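PDB 2BK0: major allergen Api g 1, isoallergen 1 from Apium graveolens, which probably binds small hydrophobic ligands as a Bet v 1-type pathogenesis-related protein of plant defence, and is the major allergen of celery. Local coordinates for residues F81-I86 against I98-V103. Numbering follows the deposited sequence.
Sequences FDYSVI and IENHVV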
ATOM      1  N   PHE A  81       4.155  -7.222  -6.295  1.00 23.35           N
ATOM      2  CA  PHE A  81       3.134  -6.230  -6.576  1.00 23.42           C
ATOM      3  C   PHE A  81       3.799  -4.862  -6.640  1.00 23.58           C
ATOM      4  O   PHE A  81       4.583  -4.501  -5.762  1.00 23.68           O
ATOM      5  CB  PHE A  81       2.064  -6.300  -5.485  1.00 23.56           C
ATOM      6  CG  PHE A  81       0.989  -5.284  -5.618  1.00 23.44           C
ATOM      7  CD1 PHE A  81       0.300  -5.133  -6.814  1.00 23.72           C
ATOM      8  CD2 PHE A  81       0.633  -4.495  -4.530  1.00 23.81           C
ATOM      9  CE1 PHE A  81      -0.718  -4.192  -6.935  1.00 23.88           C
ATOM     10  CE2 PHE A  81      -0.387  -3.545  -4.636  1.00 23.88           C
ATOM     11  CZ  PHE A  81      -1.062  -3.392  -5.840  1.00 23.93           C
ATOM     12  N   ASP A  82       3.511  -4.121  -7.704  1.00 23.68           N
ATOM     13  CA  ASP A  82       4.113  -2.814  -7.930  1.00 23.63           C
ATOM     14  C   ASP A  82       3.014  -1.791  -8.167  1.00 23.54           C
ATOM     15  O   ASP A  82       2.122  -2.006  -8.988  1.00 23.47           O
ATOM     16  CB  ASP A  82       5.055  -2.888  -9.128  1.00 23.72           C
ATOM     17  CG  ASP A  82       6.111  -3.966  -8.960  1.00 24.28           C
ATOM     18  OD1 ASP A  82       7.051  -3.746  -8.165  1.00 24.87           O
ATOM     19  OD2 ASP A  82       5.990  -5.038  -9.606  1.00 25.12           O
ATOM     20  N   TYR A  83       3.067  -0.696  -7.416  1.00 23.55           N
ATOM     21  CA  TYR A  83       2.113   0.398  -7.583  1.00 23.57           C
ATOM     22  C   TYR A  83       2.729   1.753  -7.236  1.00 23.48           C
ATOM     23  O   TYR A  83       3.581   1.852  -6.344  1.00 23.47           O
ATOM     24  CB  TYR A  83       0.847   0.158  -6.750  1.00 23.85           C
ATOM     25  CG  TYR A  83       1.039   0.262  -5.256  1.00 23.98           C
ATOM     26  CD1 TYR A  83       0.708   1.430  -4.569  1.00 24.08           C
ATOM     27  CD2 TYR A  83       1.542  -0.812  -4.529  1.00 24.21           C
ATOM     28  CE1 TYR A  83       0.881   1.527  -3.194  1.00 24.13           C
ATOM     29  CE2 TYR A  83       1.719  -0.729  -3.155  1.00 24.23           C
ATOM     30  CZ  TYR A  83       1.388   0.440  -2.492  1.00 24.32           C
ATOM     31  OH  TYR A  83       1.565   0.510  -1.129  1.00 24.45           O
ATOM     32  N   SER A  84       2.291   2.785  -7.958  1.00 23.26           N
ATOM     33  CA  SER A  84       2.764   4.150  -7.750  1.00 23.08           C
ATOM     34  C   SER A  84       1.633   5.064  -7.288  1.00 22.94           C
ATOM     35  O   SER A  84       0.490   4.911  -7.712  1.00 22.92           O
ATOM     36  CB  SER A  84       3.357   4.725  -9.049  1.00 23.07           C
ATOM     37  OG  SER A  84       4.439   3.952  -9.529  1.00 22.85           O
ATOM     38  N   VAL A  85       1.962   6.022  -6.425  1.00 22.80           N
ATOM     39  CA  VAL A  85       1.070   7.152  -6.154  1.00 22.66           C
ATOM     40  C   VAL A  85       1.397   8.258  -7.152  1.00 22.49           C
ATOM     41  O   VAL A  85       2.512   8.772  -7.176  1.00 22.36           O
ATOM     42  CB  VAL A  85       1.227   7.706  -4.728  1.00 22.66           C
ATOM     43  CG1 VAL A  85       0.131   8.738  -4.433  1.00 22.54           C
ATOM     44  CG2 VAL A  85       1.197   6.563  -3.705  1.00 22.72           C
ATOM     45  N   ILE A  86       0.414   8.621  -7.964  1.00 22.40           N
ATOM     46  CA  ILE A  86       0.620   9.539  -9.077  1.00 22.39           C
ATOM     47  C   ILE A  86      -0.117  10.876  -8.912  1.00 22.52           C
ATOM     48  O   ILE A  86       0.126  11.825  -9.677  1.00 22.57           O
ATOM     49  CB  ILE A  86       0.206   8.882 -10.416  1.00 22.28           C
ATOM     50  CG1 ILE A  86      -1.234   8.359 -10.352  1.00 22.08           C
ATOM     51  CG2 ILE A  86       1.163   7.750 -10.751  1.00 22.29           C
ATOM     52  CD1 ILE A  86      -1.821   7.985 -11.689  1.00 22.09           C
ATOM     53  N   ILE A  98       5.318   8.481  -5.830  1.00 22.67           N
ATOM     54  CA  ILE A  98       5.847   7.481  -4.899  1.00 22.64           C
ATOM     55  C   ILE A  98       5.840   6.100  -5.557  1.00 22.59           C
ATOM     56  O   ILE A  98       4.777   5.527  -5.798  1.00 22.60           O
ATOM     57  CB  ILE A  98       5.033   7.411  -3.582  1.00 22.61           C
ATOM     58  CG1 ILE A  98       4.781   8.817  -3.026  1.00 22.52           C
ATOM     59  CG2 ILE A  98       5.771   6.537  -2.558  1.00 22.58           C
ATOM     60  CD1 ILE A  98       3.770   8.866  -1.894  1.00 22.51           C
ATOM     61  N   GLU A  99       7.029   5.568  -5.831  1.00 22.48           N
ATOM     62  CA  GLU A  99       7.174   4.268  -6.483  1.00 22.46           C
ATOM     63  C   GLU A  99       7.325   3.155  -5.436  1.00 22.50           C
ATOM     64  O   GLU A  99       8.332   3.081  -4.727  1.00 22.38           O
ATOM     65  CB  GLU A  99       8.362   4.296  -7.448  1.00 22.38           C
ATOM     66  CG  GLU A  99       8.866   2.933  -7.879  1.00 22.30           C
ATOM     67  CD  GLU A  99      10.121   3.016  -8.698  1.00 22.20           C
ATOM     68  OE1 GLU A  99      10.793   1.974  -8.849  1.00 22.09           O
ATOM     69  OE2 GLU A  99      10.441   4.122  -9.181  1.00 21.90           O
ATOM     70  N   ASN A 100       6.319   2.288  -5.356  1.00 22.64           N
ATOM     71  CA  ASN A 100       6.300   1.216  -4.365  1.00 22.72           C
ATOM     72  C   ASN A 100       6.463  -0.150  -5.001  1.00 22.74           C
ATOM     73  O   ASN A 100       5.981  -0.390  -6.104  1.00 22.90           O
ATOM     74  CB  ASN A 100       5.004   1.261  -3.560  1.00 22.82           C
ATOM     75  CG  ASN A 100       4.789   2.600  -2.891  1.00 22.99           C
ATOM     76  OD1 ASN A 100       3.992   3.424  -3.348  1.00 23.28           O
ATOM     77  ND2 ASN A 100       5.518   2.833  -1.812  1.00 23.23           N
ATOM     78  N   HIS A 101       7.162  -1.033  -4.298  1.00 22.70           N
ATOM     79  CA  HIS A 101       7.331  -2.410  -4.724  1.00 22.70           C
ATOM     80  C   HIS A 101       7.143  -3.290  -3.497  1.00 22.70           C
ATOM     81  O   HIS A 101       7.845  -3.115  -2.508  1.00 22.81           O
ATOM     82  CB  HIS A 101       8.732  -2.622  -5.288  1.00 22.66           C
ATOM     83  CG  HIS A 101       9.079  -1.713  -6.426  1.00 22.77           C
ATOM     84  ND1 HIS A 101       9.142  -2.151  -7.733  1.00 23.03           N
ATOM     85  CD2 HIS A 101       9.402  -0.398  -6.456  1.00 22.86           C
ATOM     86  CE1 HIS A 101       9.482  -1.142  -8.517  1.00 22.98           C
ATOM     87  NE2 HIS A 101       9.648  -0.067  -7.766  1.00 22.70           N
ATOM     88  N   VAL A 102       6.200  -4.221  -3.548  1.00 22.70           N
ATOM     89  CA  VAL A 102       5.995  -5.145  -2.427  1.00 22.74           C
ATOM     90  C   VAL A 102       6.377  -6.563  -2.830  1.00 22.75           C
ATOM     91  O   VAL A 102       6.142  -6.987  -3.965  1.00 22.80           O
ATOM     92  CB  VAL A 102       4.550  -5.057  -1.800  1.00 22.75           C
ATOM     93  CG1 VAL A 102       3.638  -4.159  -2.612  1.00 22.74           C
ATOM     94  CG2 VAL A 102       3.920  -6.443  -1.579  1.00 22.57           C
ATOM     95  N   VAL A 103       6.985  -7.275  -1.886  1.00 22.71           N
ATOM     96  CA  VAL A 103       7.450  -8.635  -2.100  1.00 22.69           C
ATOM     97  C   VAL A 103       7.020  -9.484  -0.926  1.00 22.63           C
ATOM     98  O   VAL A 103       7.304  -9.141   0.219  1.00 22.61           O
ATOM     99  CB  VAL A 103       8.984  -8.675  -2.171  1.00 22.80           C
ATOM    100  CG1 VAL A 103       9.490 -10.099  -2.347  1.00 23.02           C
ATOM    101  CG2 VAL A 103       9.494  -7.791  -3.304  1.00 23.08           C
TER
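One face of the Y83 ring carries CB of N100, 3.9 Å from the ring centroid and 14° off the normal, a CH-pi contact. At the edge of the same ring, near its plane, lies V102 CG1, 4.0 Å from Y83 CE2. Y83 CG stands between its own backbone N and carbonyl carbon (chi1 69°), which starts the ring toward N100. The H101 ring is anchored mainly through NE2, which gives a 2.6 Å bond, in the ring plane, to the anti lone pair of E99 OE1. ND1 makes a weak, bent bond to D82 OD1, with the carboxylate turned 71° from the ring. Two carboxylate partners would be consistent with a protonated ring. The two strands form an antiparallel beta hairpin in the middle of the curved sheet of the Bet v 1 fold. F81 with V102, Y83 with N100 and V85 with I98 are hydrogen-bonded pairs, each with two backbone bonds. The straightest runs from V102 N to F81 O (2.8 Å). These six side chains face inward, probably toward helix 130-153 and a cavity as in Bet v 1. On this face V102 CG1 also touches F81 CD2 at 3.6 Å, so one methyl bridges two aromatic rings. Further along, V85 and I98 lie side by side, CG2 of V85 3.9 Å from CD1 of I98, and both touch L91. D82, S84, E99 and H101 occupy the outer face. There E99 OE2 accepts a bond from H121 on strand 112-122, and S84 OG bonds D72 on strand 66-75.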